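Putative cytoplasmic protein (Salmonella typhimurium, PDB 2GK3) is of unknown function but belongs to a family of putative glutamine amidotransferases and forms a hexamer. Local coordinates at residues 107-112 / 141-146; 156-161 / 229-234. One frame throughout, in Å; residues are numbered along the deposited sequence.

Interaction 1 of 2, residues 107-112 / 141-146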
loop_
_atom_site.group_PDB
_atom_site.type_symbol
_atom_site.label_atom_id
_atom_site.label_comp_id
_atom_site.label_asym_id
_atom_site.label_seq_id
_atom_site.Cartn_x
_atom_site.Cartn_y
_atom_site.Cartn_z
ATOM N N ALA E 107 -6.603 2.594 -28.006
ATOM C CA ALA E 107 -7.639 3.609 -27.691
ATOM C C ALA E 107 -7.200 4.997 -28.118
ATOM O O ALA E 107 -8.010 5.843 -28.509
ATOM C CB ALA E 107 -7.990 3.586 -26.220
ATOM N N LEU E 108 -5.895 5.231 -28.047
ATOM C CA LEU E 108 -5.359 6.551 -28.386
ATOM C C LEU E 108 -5.289 6.718 -29.914
ATOM O O LEU E 108 -5.508 7.836 -30.424
ATOM C CB LEU E 108 -4.014 6.785 -27.696
ATOM C CG LEU E 108 -3.978 6.881 -26.153
ATOM C CD1 LEU E 108 -2.554 7.218 -25.701
ATOM C CD2 LEU E 108 -4.950 7.947 -25.613
ATOM N N GLU E 109 -5.007 5.622 -30.633
ATOM C CA GLU E 109 -5.174 5.623 -32.100
ATOM C C GLU E 109 -6.629 5.931 -32.483
ATOM O O GLU E 109 -6.874 6.780 -33.331
ATOM C CB GLU E 109 -4.687 4.337 -32.762
ATOM C CG GLU E 109 -3.191 4.058 -32.590
ATOM C CD GLU E 109 -2.256 4.903 -33.480
ATOM O OE1 GLU E 109 -2.714 5.725 -34.290
ATOM O OE2 GLU E 109 -1.024 4.739 -33.367
ATOM N N SER E 110 -7.584 5.295 -31.797
ATOM C CA SER E 110 -9.021 5.492 -32.068
ATOM C C SER E 110 -9.379 6.952 -31.912
ATOM O O SER E 110 -9.997 7.547 -32.805
ATOM C CB SER E 110 -9.885 4.650 -31.122
ATOM O OG SER E 110 -9.651 3.268 -31.329
ATOM N N ILE E 111 -8.965 7.525 -30.782
ATOM C CA ILE E 111 -9.198 8.947 -30.499
ATOM C C ILE E 111 -8.557 9.830 -31.565
ATOM O O ILE E 111 -9.181 10.785 -32.033
ATOM C CB ILE E 111 -8.765 9.344 -29.059
ATOM C CG1 ILE E 111 -9.700 8.669 -28.046
ATOM C CG2 ILE E 111 -8.767 10.867 -28.892
ATOM C CD1 ILE E 111 -9.210 8.686 -26.590
ATOM N N LYS E 112 -7.335 9.486 -31.969
ATOM C CA LYS E 112 -6.639 10.197 -33.040
ATOM C C LYS E 112 -7.438 10.190 -34.362
ATOM O O LYS E 112 -7.668 11.250 -34.955
ATOM C CB LYS E 112 -5.234 9.602 -33.256
ATOM C CG LYS E 112 -4.451 10.236 -34.407
ATOM C CD LYS E 112 -2.962 9.986 -34.289
ATOM C CE LYS E 112 -2.599 8.703 -34.958
ATOM N NZ LYS E 112 -1.169 8.384 -34.832
ATOM N N ASN E 141 4.855 10.997 -24.690
ATOM C CA ASN E 141 5.454 9.792 -25.195
ATOM C C ASN E 141 4.410 8.837 -25.776
ATOM O O ASN E 141 4.643 7.633 -25.884
ATOM C CB ASN E 141 6.266 9.162 -24.077
ATOM C CG ASN E 141 7.404 10.073 -23.624
ATOM O OD1 ASN E 141 8.132 10.619 -24.463
ATOM N ND2 ASN E 141 7.546 10.272 -22.307
ATOM N N THR E 142 3.272 9.395 -26.184
ATOM C CA THR E 142 2.177 8.614 -26.767
ATOM C C THR E 142 1.793 9.171 -28.120
ATOM O O THR E 142 2.140 10.312 -28.454
ATOM C CB THR E 142 0.892 8.634 -25.876
ATOM O OG1 THR E 142 0.285 9.932 -25.933
ATOM C CG2 THR E 142 1.193 8.251 -24.412
ATOM N N VAL E 143 1.047 8.382 -28.893
ATOM C CA VAL E 143 0.596 8.794 -30.236
ATOM C C VAL E 143 -0.397 9.964 -30.219
ATOM O O VAL E 143 -0.793 10.480 -31.277
ATOM C CB VAL E 143 0.057 7.601 -31.036
ATOM C CG1 VAL E 143 1.212 6.593 -31.307
ATOM C CG2 VAL E 143 -1.076 6.913 -30.294
ATOM N N LEU E 144 -0.784 10.400 -29.020
ATOM C CA LEU E 144 -1.707 11.523 -28.885
ATOM C C LEU E 144 -1.008 12.900 -28.852
ATOM O O LEU E 144 -1.644 13.916 -29.102
ATOM C CB LEU E 144 -2.580 11.349 -27.620
ATOM C CG LEU E 144 -3.955 12.027 -27.612
ATOM C CD1 LEU E 144 -4.873 11.453 -28.728
ATOM C CD2 LEU E 144 -4.646 11.932 -26.231
ATOM N N ALA E 145 0.277 12.934 -28.505
ATOM C CA ALA E 145 1.035 14.194 -28.452
ATOM C C ALA E 145 0.877 15.037 -29.747
ATOM O O ALA E 145 0.596 16.229 -29.682
ATOM C CB ALA E 145 2.521 13.930 -28.108
ATOM N N GLU E 146 1.001 14.404 -30.913
ATOM C CA GLU E 146 0.856 15.121 -32.199
ATOM C C GLU E 146 -0.527 15.695 -32.465
ATOM O O GLU E 146 -0.677 16.552 -33.340
ATOM C CB GLU E 146 1.234 14.222 -33.387
ATOM C CG GLU E 146 2.717 13.959 -33.523
ATOM C CD GLU E 146 3.510 15.187 -33.951
ATOM O OE1 GLU E 146 2.904 16.149 -34.464
ATOM O OE2 GLU E 146 4.745 15.186 -33.771
#
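Leu108 overlaps three residues of 141-146 in turn. Leu108 CD1 touches Thr142 CB at 3.7 Å, its CB meets CG2 of Val143, and Leu108 CD2 meets Leu144 CD2 at 4.0 Å. The side chain crosses those of Thr142 and Leu144 at about a right angle. CG of Leu144 is anti to the backbone N (chi1 -154°); beyond it, Leu144 CD1 packs against Ile111 CG2 at 3.9 Å, one turn further along the helix. Val143 sits beside a charged pair. Glu109 OE2 lies 3.6 Å from Val143 CG1, and Lys112 CD lies 3.7 Å from the carbonyl O of Val143. Glu109 OE1 and Lys112 NZ form a salt bridge of 3.1 Å within the helix. OE1 thus takes the lysine, while OE2 lies against the methyls of Val143. Thr142 OG1 accepts from the N of Leu144 at 3.3 Å and is also hydrogen-bonded to the O of Tyr139. Phe91 and Leu92 of helix 88-92 pack on Leu108 as well. The arrangement is largely apolar packing, flanked by a charged pair, of helix 107-116 against a loop that an ST turn at Thr142 and a type I turn from Thr142 to Ala145 fold locally.

Interaction 2 of 2, residues 156-161 / 229-234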
loop_
_atom_site.group_PDB
_atom_site.type_symbol
_atom_site.label_atom_id
_atom_site.label_comp_id
_atom_site.label_asym_id
_atom_site.label_seq_id
_atom_site.Cartn_x
_atom_site.Cartn_y
_atom_site.Cartn_z
ATOM N N ASP E 156 7.780 16.146 -14.989
ATOM C CA ASP E 156 6.678 16.710 -14.223
ATOM C C ASP E 156 6.511 18.167 -14.630
ATOM O O ASP E 156 7.481 18.947 -14.618
ATOM C CB ASP E 156 6.995 16.588 -12.722
ATOM C CG ASP E 156 5.827 16.977 -11.834
ATOM O OD1 ASP E 156 5.087 17.933 -12.175
ATOM O OD2 ASP E 156 5.680 16.322 -10.770
ATOM N N ASP E 157 5.272 18.518 -14.984
ATOM C CA ASP E 157 4.965 19.778 -15.658
ATOM C C ASP E 157 4.032 20.680 -14.844
ATOM O O ASP E 157 3.508 21.669 -15.363
ATOM C CB ASP E 157 4.401 19.506 -17.071
ATOM C CG ASP E 157 3.062 18.786 -17.049
ATOM O OD1 ASP E 157 2.563 18.457 -15.941
ATOM O OD2 ASP E 157 2.488 18.565 -18.142
ATOM N N ARG E 158 3.818 20.310 -13.582
ATOM C CA ARG E 158 2.997 21.072 -12.662
ATOM C C ARG E 158 3.687 22.387 -12.308
ATOM O O ARG E 158 4.903 22.435 -12.071
ATOM C CB ARG E 158 2.806 20.320 -11.332
ATOM C CG ARG E 158 1.902 19.114 -11.347
ATOM C CD ARG E 158 1.969 18.376 -9.992
ATOM N NE ARG E 158 3.337 17.975 -9.629
ATOM C CZ ARG E 158 3.939 18.200 -8.456
ATOM N NH1 ARG E 158 3.307 18.801 -7.454
ATOM N NH2 ARG E 158 5.170 17.764 -8.266
ATOM N N VAL E 159 2.883 23.446 -12.273
ATOM C CA VAL E 159 3.261 24.670 -11.617
ATOM C C VAL E 159 2.297 24.808 -10.455
ATOM O O VAL E 159 1.090 24.955 -10.645
ATOM C CB VAL E 159 3.203 25.880 -12.585
ATOM C CG1 VAL E 159 3.425 27.222 -11.816
ATOM C CG2 VAL E 159 4.243 25.696 -13.722
ATOM N N GLU E 160 2.823 24.691 -9.244
ATOM C CA GLU E 160 1.992 24.849 -8.032
ATOM C C GLU E 160 2.028 26.317 -7.569
ATOM O O GLU E 160 3.112 26.894 -7.358
ATOM C CB GLU E 160 2.470 23.928 -6.907
ATOM C CG GLU E 160 2.493 22.439 -7.273
ATOM C CD GLU E 160 1.094 21.803 -7.340
ATOM O OE1 GLU E 160 0.076 22.515 -7.174
ATOM O OE2 GLU E 160 1.023 20.573 -7.556
ATOM N N LYS E 161 0.838 26.897 -7.439
ATOM C CA LYS E 161 0.656 28.256 -6.937
ATOM C C LYS E 161 -0.342 28.304 -5.757
ATOM O O LYS E 161 -1.450 28.814 -5.914
ATOM C CB LYS E 161 0.165 29.158 -8.073
ATOM C CG LYS E 161 1.171 29.322 -9.214
ATOM C CD LYS E 161 2.136 30.462 -8.929
ATOM C CE LYS E 161 3.352 30.451 -9.849
ATOM N NZ LYS E 161 4.412 31.404 -9.304
ATOM N N PRO E 229 -11.150 21.509 -7.803
ATOM C CA PRO E 229 -10.111 21.704 -6.768
ATOM C C PRO E 229 -9.026 20.636 -6.868
ATOM O O PRO E 229 -9.300 19.586 -7.431
ATOM C CB PRO E 229 -10.879 21.518 -5.452
ATOM C CG PRO E 229 -12.324 21.737 -5.796
ATOM C CD PRO E 229 -12.475 21.240 -7.203
ATOM N N HIS E 230 -7.816 20.900 -6.353
ATOM C CA HIS E 230 -7.498 22.208 -5.713
ATOM C C HIS E 230 -7.052 23.337 -6.660
ATOM O O HIS E 230 -7.093 24.498 -6.288
ATOM C CB HIS E 230 -6.537 22.049 -4.522
ATOM C CG HIS E 230 -5.086 21.964 -4.894
ATOM N ND1 HIS E 230 -4.542 20.886 -5.562
ATOM C CD2 HIS E 230 -4.059 22.816 -4.657
ATOM C CE1 HIS E 230 -3.245 21.081 -5.728
ATOM N NE2 HIS E 230 -2.928 22.248 -5.191
ATOM N N TRP E 231 -6.644 23.004 -7.879
ATOM C CA TRP E 231 -6.195 24.016 -8.845
ATOM C C TRP E 231 -7.322 24.932 -9.303
ATOM O O TRP E 231 -7.128 26.152 -9.384
ATOM C CB TRP E 231 -5.572 23.359 -10.059
ATOM C CG TRP E 231 -4.197 22.893 -9.850
ATOM C CD1 TRP E 231 -3.467 22.949 -8.698
ATOM C CD2 TRP E 231 -3.372 22.241 -10.820
ATOM N NE1 TRP E 231 -2.228 22.392 -8.896
ATOM C CE2 TRP E 231 -2.140 21.958 -10.197
ATOM C CE3 TRP E 231 -3.547 21.886 -12.172
ATOM C CZ2 TRP E 231 -1.089 21.321 -10.874
ATOM C CZ3 TRP E 231 -2.489 21.253 -12.842
ATOM C CH2 TRP E 231 -1.297 20.965 -12.192
ATOM N N GLY E 232 -8.475 24.344 -9.638
ATOM C CA GLY E 232 -9.692 25.113 -9.885
ATOM C C GLY E 232 -10.258 25.550 -8.540
ATOM O O GLY E 232 -10.649 24.720 -7.725
ATOM N N THR E 233 -10.278 26.853 -8.291
ATOM C CA THR E 233 -10.737 27.371 -7.001
ATOM C C THR E 233 -12.250 27.448 -6.928
ATOM O O THR E 233 -12.917 27.477 -7.958
ATOM C CB THR E 233 -10.172 28.753 -6.702
ATOM O OG1 THR E 233 -10.509 29.642 -7.775
ATOM C CG2 THR E 233 -8.669 28.673 -6.522
ATOM N N GLN E 234 -12.780 27.484 -5.704
ATOM C CA GLN E 234 -14.208 27.701 -5.479
ATOM C C GLN E 234 -14.639 28.972 -6.188
ATOM O O GLN E 234 -15.742 29.048 -6.721
ATOM C CB GLN E 234 -14.521 27.807 -3.979
ATOM C CG GLN E 234 -14.421 26.493 -3.197
ATOM C CD GLN E 234 -15.122 25.338 -3.912
ATOM O OE1 GLN E 234 -16.352 25.357 -4.131
ATOM N NE2 GLN E 234 -14.333 24.324 -4.295
HETATM O O HOH W 1 -1.048 24.278 -5.531
#
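The Trp231 indole receives the other segment at its edge, near the ring plane: OE1 of Glu160 lies by NE1, and Arg158 CG lies 3.7 Å from Trp231 CZ2. One face of the His230 ring carries CD1 of Trp231, 3.5 Å above the plane and offset toward the rim. Glu160 OE1 lies at the edge of the same imidazole. The Glu160 chain bends at chi2 (-74°), which places CD beside the indole edge. The direct bond runs from Trp231 NE1 to Glu160 OE1, 2.9 Å long and fairly straight at 165°. The N-H meets the oxygen from above the carboxylate plane, which is turned 65° from the indole. A water 2.7 Å from Glu160 OE1 donates to it and is also 2.8 Å from His230 NE2. Glu160 OE2 takes Arg158 NH1 through its anti lone pair at 2.9 Å. Arg158 also grips Asp156 side-on, with NE and NH2. In a neighbouring subunit, Asn89 hydrogen-bonds Arg158 NH1 and Phe98 meets the His230 ring edge-to-face. A glycerol, probably from the crystallisation liquor, is hydrogen-bonded to His230 ND1 and Trp231 N. The chemistry implies a carboxylate held through both oxygens at a subunit interface, its charge probably offset by Arg158.

Following the chain from the N terminus, the first contacting element is helix 107-116, which leads into strand 120-124. The chain then turns back through a loop, and 141-146 meets the helix. Interaction 1 thus closes a short loop, with 28 residues between its segments. Strand 158-161 follows, and the chain runs on through the antiparallel strands up to 218-223 before 229-234 returns to it. Interaction 2 closes this longer loop of 67 residues, rich in strand and without helix. The two loops are in series and neither nest nor cross. The centres of interaction 1 and interaction 2 are about 25 Å apart, on opposite sides of the chain's centre. One ties a helix to a loop; the other ties a strand to the loop before helix 234-237.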